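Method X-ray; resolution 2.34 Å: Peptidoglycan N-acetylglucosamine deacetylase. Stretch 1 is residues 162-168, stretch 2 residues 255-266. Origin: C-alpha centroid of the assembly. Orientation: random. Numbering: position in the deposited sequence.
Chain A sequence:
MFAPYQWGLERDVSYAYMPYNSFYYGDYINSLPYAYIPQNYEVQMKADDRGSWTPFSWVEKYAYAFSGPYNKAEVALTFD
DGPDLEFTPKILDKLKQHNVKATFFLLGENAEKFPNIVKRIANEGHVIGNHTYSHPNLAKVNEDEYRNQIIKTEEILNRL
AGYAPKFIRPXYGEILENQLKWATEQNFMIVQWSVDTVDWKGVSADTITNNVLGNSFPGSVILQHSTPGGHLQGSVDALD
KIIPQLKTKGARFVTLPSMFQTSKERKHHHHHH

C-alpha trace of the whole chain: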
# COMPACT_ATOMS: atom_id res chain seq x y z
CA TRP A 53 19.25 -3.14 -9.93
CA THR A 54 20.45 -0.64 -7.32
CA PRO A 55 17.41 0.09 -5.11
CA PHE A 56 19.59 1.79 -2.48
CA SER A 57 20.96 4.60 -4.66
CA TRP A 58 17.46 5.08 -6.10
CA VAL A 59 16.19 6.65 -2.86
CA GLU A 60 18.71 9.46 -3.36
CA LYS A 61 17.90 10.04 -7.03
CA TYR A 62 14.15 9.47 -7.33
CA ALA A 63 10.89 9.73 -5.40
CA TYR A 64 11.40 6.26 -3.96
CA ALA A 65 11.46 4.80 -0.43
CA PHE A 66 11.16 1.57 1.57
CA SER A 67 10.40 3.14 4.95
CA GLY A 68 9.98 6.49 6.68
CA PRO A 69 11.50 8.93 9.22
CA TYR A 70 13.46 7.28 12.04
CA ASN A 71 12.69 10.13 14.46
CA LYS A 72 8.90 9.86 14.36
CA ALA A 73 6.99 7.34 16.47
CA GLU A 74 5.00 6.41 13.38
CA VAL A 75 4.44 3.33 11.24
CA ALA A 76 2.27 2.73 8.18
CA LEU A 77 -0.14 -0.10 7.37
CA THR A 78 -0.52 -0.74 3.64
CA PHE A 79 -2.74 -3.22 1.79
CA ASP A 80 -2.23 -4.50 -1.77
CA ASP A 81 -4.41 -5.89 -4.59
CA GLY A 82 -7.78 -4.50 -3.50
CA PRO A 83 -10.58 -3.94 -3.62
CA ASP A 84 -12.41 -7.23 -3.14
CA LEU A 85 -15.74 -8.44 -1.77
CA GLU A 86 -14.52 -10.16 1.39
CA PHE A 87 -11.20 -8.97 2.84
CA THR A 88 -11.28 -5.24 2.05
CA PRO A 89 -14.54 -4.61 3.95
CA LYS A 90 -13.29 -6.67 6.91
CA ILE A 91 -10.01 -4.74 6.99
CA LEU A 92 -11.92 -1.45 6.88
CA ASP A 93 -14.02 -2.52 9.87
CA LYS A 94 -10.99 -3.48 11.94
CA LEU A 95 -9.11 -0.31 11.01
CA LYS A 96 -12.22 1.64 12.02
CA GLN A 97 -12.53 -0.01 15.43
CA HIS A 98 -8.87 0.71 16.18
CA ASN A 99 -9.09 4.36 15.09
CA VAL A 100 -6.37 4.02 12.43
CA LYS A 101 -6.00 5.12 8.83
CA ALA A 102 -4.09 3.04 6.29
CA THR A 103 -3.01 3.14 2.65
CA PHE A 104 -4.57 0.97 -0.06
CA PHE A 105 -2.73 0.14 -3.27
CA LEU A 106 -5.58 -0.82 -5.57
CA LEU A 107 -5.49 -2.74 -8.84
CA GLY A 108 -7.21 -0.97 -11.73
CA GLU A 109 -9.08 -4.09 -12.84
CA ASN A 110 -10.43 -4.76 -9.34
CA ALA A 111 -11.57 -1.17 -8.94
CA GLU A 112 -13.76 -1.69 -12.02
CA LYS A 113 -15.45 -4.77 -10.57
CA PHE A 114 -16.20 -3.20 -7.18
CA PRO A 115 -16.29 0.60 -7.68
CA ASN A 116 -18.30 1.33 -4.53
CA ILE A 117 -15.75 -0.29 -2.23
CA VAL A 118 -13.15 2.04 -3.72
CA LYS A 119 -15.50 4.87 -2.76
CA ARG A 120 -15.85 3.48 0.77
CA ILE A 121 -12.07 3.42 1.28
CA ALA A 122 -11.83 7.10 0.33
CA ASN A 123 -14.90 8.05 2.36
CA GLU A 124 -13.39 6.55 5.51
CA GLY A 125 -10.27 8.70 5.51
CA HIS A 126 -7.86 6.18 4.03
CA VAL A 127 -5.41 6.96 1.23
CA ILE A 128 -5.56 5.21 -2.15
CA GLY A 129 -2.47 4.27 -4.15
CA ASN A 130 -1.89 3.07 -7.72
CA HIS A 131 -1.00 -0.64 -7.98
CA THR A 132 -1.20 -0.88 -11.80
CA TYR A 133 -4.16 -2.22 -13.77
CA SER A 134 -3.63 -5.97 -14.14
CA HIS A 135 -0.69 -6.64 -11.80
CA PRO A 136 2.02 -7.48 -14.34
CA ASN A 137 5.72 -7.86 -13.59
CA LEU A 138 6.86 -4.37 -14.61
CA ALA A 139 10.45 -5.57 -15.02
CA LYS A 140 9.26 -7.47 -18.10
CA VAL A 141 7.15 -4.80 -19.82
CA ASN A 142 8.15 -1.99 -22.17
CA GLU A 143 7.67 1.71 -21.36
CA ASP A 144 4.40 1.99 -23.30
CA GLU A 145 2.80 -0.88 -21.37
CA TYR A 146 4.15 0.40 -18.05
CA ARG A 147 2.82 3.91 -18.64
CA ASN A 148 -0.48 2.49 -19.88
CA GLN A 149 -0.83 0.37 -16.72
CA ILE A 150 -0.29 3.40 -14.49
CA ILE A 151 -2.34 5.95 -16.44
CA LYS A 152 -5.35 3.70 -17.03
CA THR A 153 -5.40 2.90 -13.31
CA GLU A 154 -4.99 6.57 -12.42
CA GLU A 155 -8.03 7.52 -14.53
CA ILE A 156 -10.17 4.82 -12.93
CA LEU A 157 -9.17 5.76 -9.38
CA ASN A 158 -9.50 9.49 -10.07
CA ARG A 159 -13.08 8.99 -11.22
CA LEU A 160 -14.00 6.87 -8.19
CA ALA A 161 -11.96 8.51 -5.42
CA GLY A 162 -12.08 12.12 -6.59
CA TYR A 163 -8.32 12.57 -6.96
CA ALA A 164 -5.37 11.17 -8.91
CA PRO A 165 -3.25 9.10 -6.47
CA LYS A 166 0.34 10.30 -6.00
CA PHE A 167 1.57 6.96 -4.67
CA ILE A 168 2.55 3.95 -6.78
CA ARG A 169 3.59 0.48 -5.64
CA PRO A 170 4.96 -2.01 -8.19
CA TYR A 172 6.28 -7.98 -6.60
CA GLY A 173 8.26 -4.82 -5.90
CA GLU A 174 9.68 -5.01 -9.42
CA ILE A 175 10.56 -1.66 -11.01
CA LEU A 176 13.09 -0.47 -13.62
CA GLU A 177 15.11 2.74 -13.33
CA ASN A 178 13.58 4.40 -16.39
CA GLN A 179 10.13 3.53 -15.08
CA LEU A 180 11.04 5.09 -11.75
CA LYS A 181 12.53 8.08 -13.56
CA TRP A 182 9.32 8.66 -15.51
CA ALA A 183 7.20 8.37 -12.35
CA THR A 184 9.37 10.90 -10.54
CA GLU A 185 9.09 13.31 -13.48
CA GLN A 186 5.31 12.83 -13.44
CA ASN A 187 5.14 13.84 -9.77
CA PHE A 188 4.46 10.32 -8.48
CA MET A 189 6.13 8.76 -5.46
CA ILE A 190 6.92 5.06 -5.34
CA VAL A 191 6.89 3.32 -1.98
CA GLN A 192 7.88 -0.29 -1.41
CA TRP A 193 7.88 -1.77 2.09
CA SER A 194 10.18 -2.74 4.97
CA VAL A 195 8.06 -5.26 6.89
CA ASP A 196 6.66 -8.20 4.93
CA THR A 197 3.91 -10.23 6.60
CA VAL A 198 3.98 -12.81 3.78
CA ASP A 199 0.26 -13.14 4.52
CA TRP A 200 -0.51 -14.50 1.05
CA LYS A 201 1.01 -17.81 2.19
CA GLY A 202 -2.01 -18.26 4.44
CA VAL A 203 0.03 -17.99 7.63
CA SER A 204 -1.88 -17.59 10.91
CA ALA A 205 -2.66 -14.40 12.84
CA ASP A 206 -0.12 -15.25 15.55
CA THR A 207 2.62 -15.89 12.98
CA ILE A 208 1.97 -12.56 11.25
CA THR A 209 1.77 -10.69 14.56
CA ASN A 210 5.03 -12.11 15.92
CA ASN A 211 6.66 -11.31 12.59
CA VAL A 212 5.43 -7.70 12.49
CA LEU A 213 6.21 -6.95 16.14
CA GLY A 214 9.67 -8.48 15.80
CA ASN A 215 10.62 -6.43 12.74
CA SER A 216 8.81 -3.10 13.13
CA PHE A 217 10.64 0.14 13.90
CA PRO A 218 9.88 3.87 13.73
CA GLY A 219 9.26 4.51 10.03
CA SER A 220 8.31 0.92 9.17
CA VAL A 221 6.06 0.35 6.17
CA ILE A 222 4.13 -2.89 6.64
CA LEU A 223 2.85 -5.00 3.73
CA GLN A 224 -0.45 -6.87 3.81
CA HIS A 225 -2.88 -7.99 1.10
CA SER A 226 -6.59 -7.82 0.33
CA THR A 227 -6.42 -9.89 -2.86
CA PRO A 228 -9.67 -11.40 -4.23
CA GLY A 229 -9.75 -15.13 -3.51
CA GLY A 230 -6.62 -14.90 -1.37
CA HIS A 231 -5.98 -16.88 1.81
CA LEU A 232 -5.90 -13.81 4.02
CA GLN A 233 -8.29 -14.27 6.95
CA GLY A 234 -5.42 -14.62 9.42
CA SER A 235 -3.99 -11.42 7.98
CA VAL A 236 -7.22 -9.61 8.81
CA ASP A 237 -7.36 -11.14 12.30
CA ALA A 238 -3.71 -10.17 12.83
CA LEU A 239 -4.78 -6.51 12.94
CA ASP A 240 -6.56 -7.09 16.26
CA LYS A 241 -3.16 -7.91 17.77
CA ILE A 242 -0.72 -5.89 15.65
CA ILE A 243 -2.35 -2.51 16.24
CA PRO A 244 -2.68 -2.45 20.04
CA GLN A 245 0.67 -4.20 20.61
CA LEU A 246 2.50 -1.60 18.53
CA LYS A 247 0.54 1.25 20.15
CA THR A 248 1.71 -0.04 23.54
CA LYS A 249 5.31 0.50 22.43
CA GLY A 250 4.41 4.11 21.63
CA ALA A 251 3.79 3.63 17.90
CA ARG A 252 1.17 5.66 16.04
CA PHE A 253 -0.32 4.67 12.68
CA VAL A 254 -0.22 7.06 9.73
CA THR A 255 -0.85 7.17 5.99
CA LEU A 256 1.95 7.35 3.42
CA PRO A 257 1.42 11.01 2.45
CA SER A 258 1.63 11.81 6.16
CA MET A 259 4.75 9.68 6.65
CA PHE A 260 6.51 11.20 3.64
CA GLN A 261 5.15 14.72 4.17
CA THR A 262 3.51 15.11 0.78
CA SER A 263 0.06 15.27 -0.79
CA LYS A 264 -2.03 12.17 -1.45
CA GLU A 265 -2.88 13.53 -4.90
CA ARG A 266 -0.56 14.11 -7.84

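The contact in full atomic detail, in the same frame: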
# COMPACT_ATOMS: atom_id res chain seq x y z
N GLY A 162 -11.99 10.68 -6.53
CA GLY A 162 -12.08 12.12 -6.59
C GLY A 162 -10.73 12.81 -6.66
O GLY A 162 -10.64 14.04 -6.59
N TYR A 163 -9.66 12.02 -6.78
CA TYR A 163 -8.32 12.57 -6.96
C TYR A 163 -7.41 11.55 -7.64
O TYR A 163 -7.66 10.35 -7.58
CB TYR A 163 -7.73 13.00 -5.61
CG TYR A 163 -7.47 11.86 -4.64
CD1 TYR A 163 -8.48 11.40 -3.81
CD2 TYR A 163 -6.22 11.26 -4.55
CE1 TYR A 163 -8.26 10.36 -2.92
CE2 TYR A 163 -5.99 10.23 -3.66
CZ TYR A 163 -7.01 9.78 -2.84
OH TYR A 163 -6.78 8.75 -1.96
N ALA A 164 -6.37 12.05 -8.30
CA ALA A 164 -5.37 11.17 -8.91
C ALA A 164 -4.29 10.84 -7.89
O ALA A 164 -3.57 11.72 -7.44
CB ALA A 164 -4.76 11.84 -10.13
N PRO A 165 -4.18 9.55 -7.51
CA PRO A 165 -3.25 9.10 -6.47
C PRO A 165 -1.79 9.43 -6.80
O PRO A 165 -1.34 9.21 -7.92
CB PRO A 165 -3.45 7.58 -6.45
CG PRO A 165 -4.82 7.38 -7.00
CD PRO A 165 -4.98 8.44 -8.05
N LYS A 166 -1.06 9.94 -5.81
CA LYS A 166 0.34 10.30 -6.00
C LYS A 166 1.24 9.08 -5.81
O LYS A 166 2.36 9.03 -6.34
CB LYS A 166 0.74 11.40 -5.02
CG LYS A 166 2.16 11.93 -5.20
CD LYS A 166 2.53 12.92 -4.11
CE LYS A 166 3.89 13.55 -4.37
NZ LYS A 166 3.90 14.37 -5.62
N PHE A 167 0.75 8.10 -5.06
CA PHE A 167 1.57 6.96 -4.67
C PHE A 167 1.40 5.73 -5.56
O PHE A 167 0.28 5.31 -5.85
CB PHE A 167 1.32 6.59 -3.20
CG PHE A 167 1.97 7.53 -2.23
CD1 PHE A 167 1.30 8.67 -1.80
CD2 PHE A 167 3.24 7.29 -1.75
CE1 PHE A 167 1.90 9.54 -0.90
CE2 PHE A 167 3.84 8.15 -0.85
CZ PHE A 167 3.17 9.28 -0.42
N ILE A 168 2.52 5.17 -5.99
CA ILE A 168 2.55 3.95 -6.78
C ILE A 168 3.29 2.87 -6.01
O ILE A 168 4.29 3.15 -5.34
CB ILE A 168 3.29 4.17 -8.12
CG1 ILE A 168 2.54 5.18 -8.99
CG2 ILE A 168 3.46 2.86 -8.88
CD1 ILE A 168 3.24 5.47 -10.30
N THR A 255 -0.78 7.47 7.41
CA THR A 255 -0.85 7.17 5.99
C THR A 255 0.48 7.53 5.35
O THR A 255 1.30 8.23 5.95
CB THR A 255 -1.96 7.98 5.30
OG1 THR A 255 -1.65 9.38 5.38
CG2 THR A 255 -3.30 7.72 5.96
N LEU A 256 0.70 7.06 4.13
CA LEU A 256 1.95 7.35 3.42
C LEU A 256 2.20 8.84 3.15
O LEU A 256 3.31 9.33 3.39
CB LEU A 256 2.07 6.52 2.14
CG LEU A 256 2.25 5.02 2.35
CD1 LEU A 256 2.59 4.33 1.04
CD2 LEU A 256 3.32 4.75 3.41
N PRO A 257 1.18 9.58 2.65
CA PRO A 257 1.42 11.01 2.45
C PRO A 257 1.80 11.73 3.74
O PRO A 257 2.56 12.70 3.71
CB PRO A 257 0.08 11.53 1.91
CG PRO A 257 -0.90 10.45 2.15
CD PRO A 257 -0.13 9.18 2.11
N SER A 258 1.27 11.26 4.86
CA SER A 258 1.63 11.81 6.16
C SER A 258 3.07 11.44 6.52
O SER A 258 3.85 12.29 6.94
CB SER A 258 0.67 11.32 7.24
OG SER A 258 1.11 11.72 8.53
N MET A 259 3.41 10.17 6.33
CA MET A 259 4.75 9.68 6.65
C MET A 259 5.82 10.37 5.82
O MET A 259 6.90 10.70 6.32
CB MET A 259 4.82 8.16 6.45
CG MET A 259 6.24 7.61 6.44
SD MET A 259 6.32 5.81 6.41
CE MET A 259 5.82 5.42 8.09
N PHE A 260 5.52 10.61 4.54
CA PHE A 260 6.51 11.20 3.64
C PHE A 260 6.27 12.68 3.38
O PHE A 260 6.87 13.26 2.47
CB PHE A 260 6.59 10.40 2.34
CG PHE A 260 7.08 8.99 2.54
CD1 PHE A 260 8.42 8.75 2.80
CD2 PHE A 260 6.21 7.92 2.49
CE1 PHE A 260 8.88 7.46 3.00
CE2 PHE A 260 6.66 6.63 2.68
CZ PHE A 260 8.01 6.40 2.94
N GLN A 261 5.40 13.28 4.19
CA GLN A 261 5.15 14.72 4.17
C GLN A 261 4.88 15.25 2.77
O GLN A 261 5.53 16.19 2.32
CB GLN A 261 6.30 15.48 4.83
CG GLN A 261 6.41 15.27 6.33
CD GLN A 261 5.27 15.91 7.10
OE1 GLN A 261 5.28 17.12 7.36
NE2 GLN A 261 4.28 15.11 7.47
N THR A 262 3.91 14.64 2.09
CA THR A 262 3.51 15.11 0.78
C THR A 262 2.01 14.93 0.61
O THR A 262 1.34 14.38 1.49
CB THR A 262 4.25 14.37 -0.35
OG1 THR A 262 4.06 15.07 -1.58
CG2 THR A 262 3.74 12.95 -0.49
N SER A 263 1.48 15.39 -0.52
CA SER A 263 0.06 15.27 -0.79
C SER A 263 -0.28 13.84 -1.17
O SER A 263 0.59 13.07 -1.59
CB SER A 263 -0.35 16.22 -1.91
OG SER A 263 -1.73 16.10 -2.21
N LYS A 264 -1.55 13.48 -1.02
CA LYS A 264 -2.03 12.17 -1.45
C LYS A 264 -2.35 12.19 -2.94
O LYS A 264 -2.42 11.14 -3.58
CB LYS A 264 -3.28 11.78 -0.67
CG LYS A 264 -4.47 12.70 -0.91
CD LYS A 264 -5.71 12.20 -0.20
CE LYS A 264 -6.86 13.17 -0.39
NZ LYS A 264 -8.07 12.73 0.35
N GLU A 265 -2.56 13.39 -3.48
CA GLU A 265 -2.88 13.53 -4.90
C GLU A 265 -1.71 14.09 -5.70
O GLU A 265 -0.87 14.82 -5.17
CB GLU A 265 -4.13 14.39 -5.09
CG GLU A 265 -3.99 15.82 -4.60
CD GLU A 265 -5.24 16.64 -4.85
OE1 GLU A 265 -6.03 16.28 -5.75
OE2 GLU A 265 -5.43 17.66 -4.14
N ARG A 266 -1.67 13.75 -6.98
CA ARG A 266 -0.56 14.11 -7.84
C ARG A 266 -0.62 15.58 -8.25
O ARG A 266 -1.55 16.00 -8.94
CB ARG A 266 -0.55 13.21 -9.07
CG ARG A 266 0.75 13.22 -9.83
CD ARG A 266 0.85 11.99 -10.70
NE ARG A 266 -0.10 12.02 -11.81
CZ ARG A 266 0.21 12.36 -13.05
NH1 ARG A 266 1.46 12.70 -13.35
NH2 ARG A 266 -0.71 12.36 -14.00
O HOH W 1 -9.23 16.71 -6.01
O HOH W 2 -5.89 14.92 -8.09
O HOH W 3 -1.85 8.51 -3.25

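The two stretches meet along a short piece of extended backbone. P165 and E265 form a single beta bridge, with their CA atoms 4.7 Å apart. Two hydrogen bonds make it. R266 N donates to A164 O at 2.8 Å, and K166 N donates to K264 O at 2.9 Å. A164 O also receives a CA-H...O contact from E265 CA at 3.2 Å.

Three waters take up F167 N, A164 N and G162 O, which the bridge leaves free, and link them to K264 O or to the E265 carboxylate. Water 3 donates to K264 O at 2.7 Å, so this carbonyl accepts twice. The same water accepts from F167 N at 3.2 Å. Water 2 accepts from A164 N at 2.9 Å and donates to E265 OE1 at 2.7 Å. Water 1 donates to G162 O at 3.1 Å and to E265 OE1 at 3.2 Å. One carboxylate oxygen of E265 is thus tied to stretch 1 through two waters. Within its own stretch, E265 N donates to S263 OG at 3.1 Å.

The Y163 ring lies against the K264 side chain. K264 CD sits over one ring face, 4.1 Å from the centroid, as a CH-pi contact. K264 NZ is 4.6 Å from the same Y163 centroid, an off-centre cation-pi interaction. Y163 OH is hydrogen-bonded elsewhere in the structure.

K166 points toward stretch 2, and its methylene chain runs along the backbone there. K166 CD is 3.2 Å from S263 O, and K166 CE is 3.2 Å from T262 OG1. K166 NZ finds its hydrogen bond elsewhere in the structure.

F167 supplies the apolar end of the contact. L256 CB lies over one face of its ring, 4.0 Å from the centroid. F167 CE1 meets P257 CD at 3.6 Å, and F167 CZ meets T262 CG2 at 3.7 Å. These contacts pack the ring against the start of the helix and the loop beyond it.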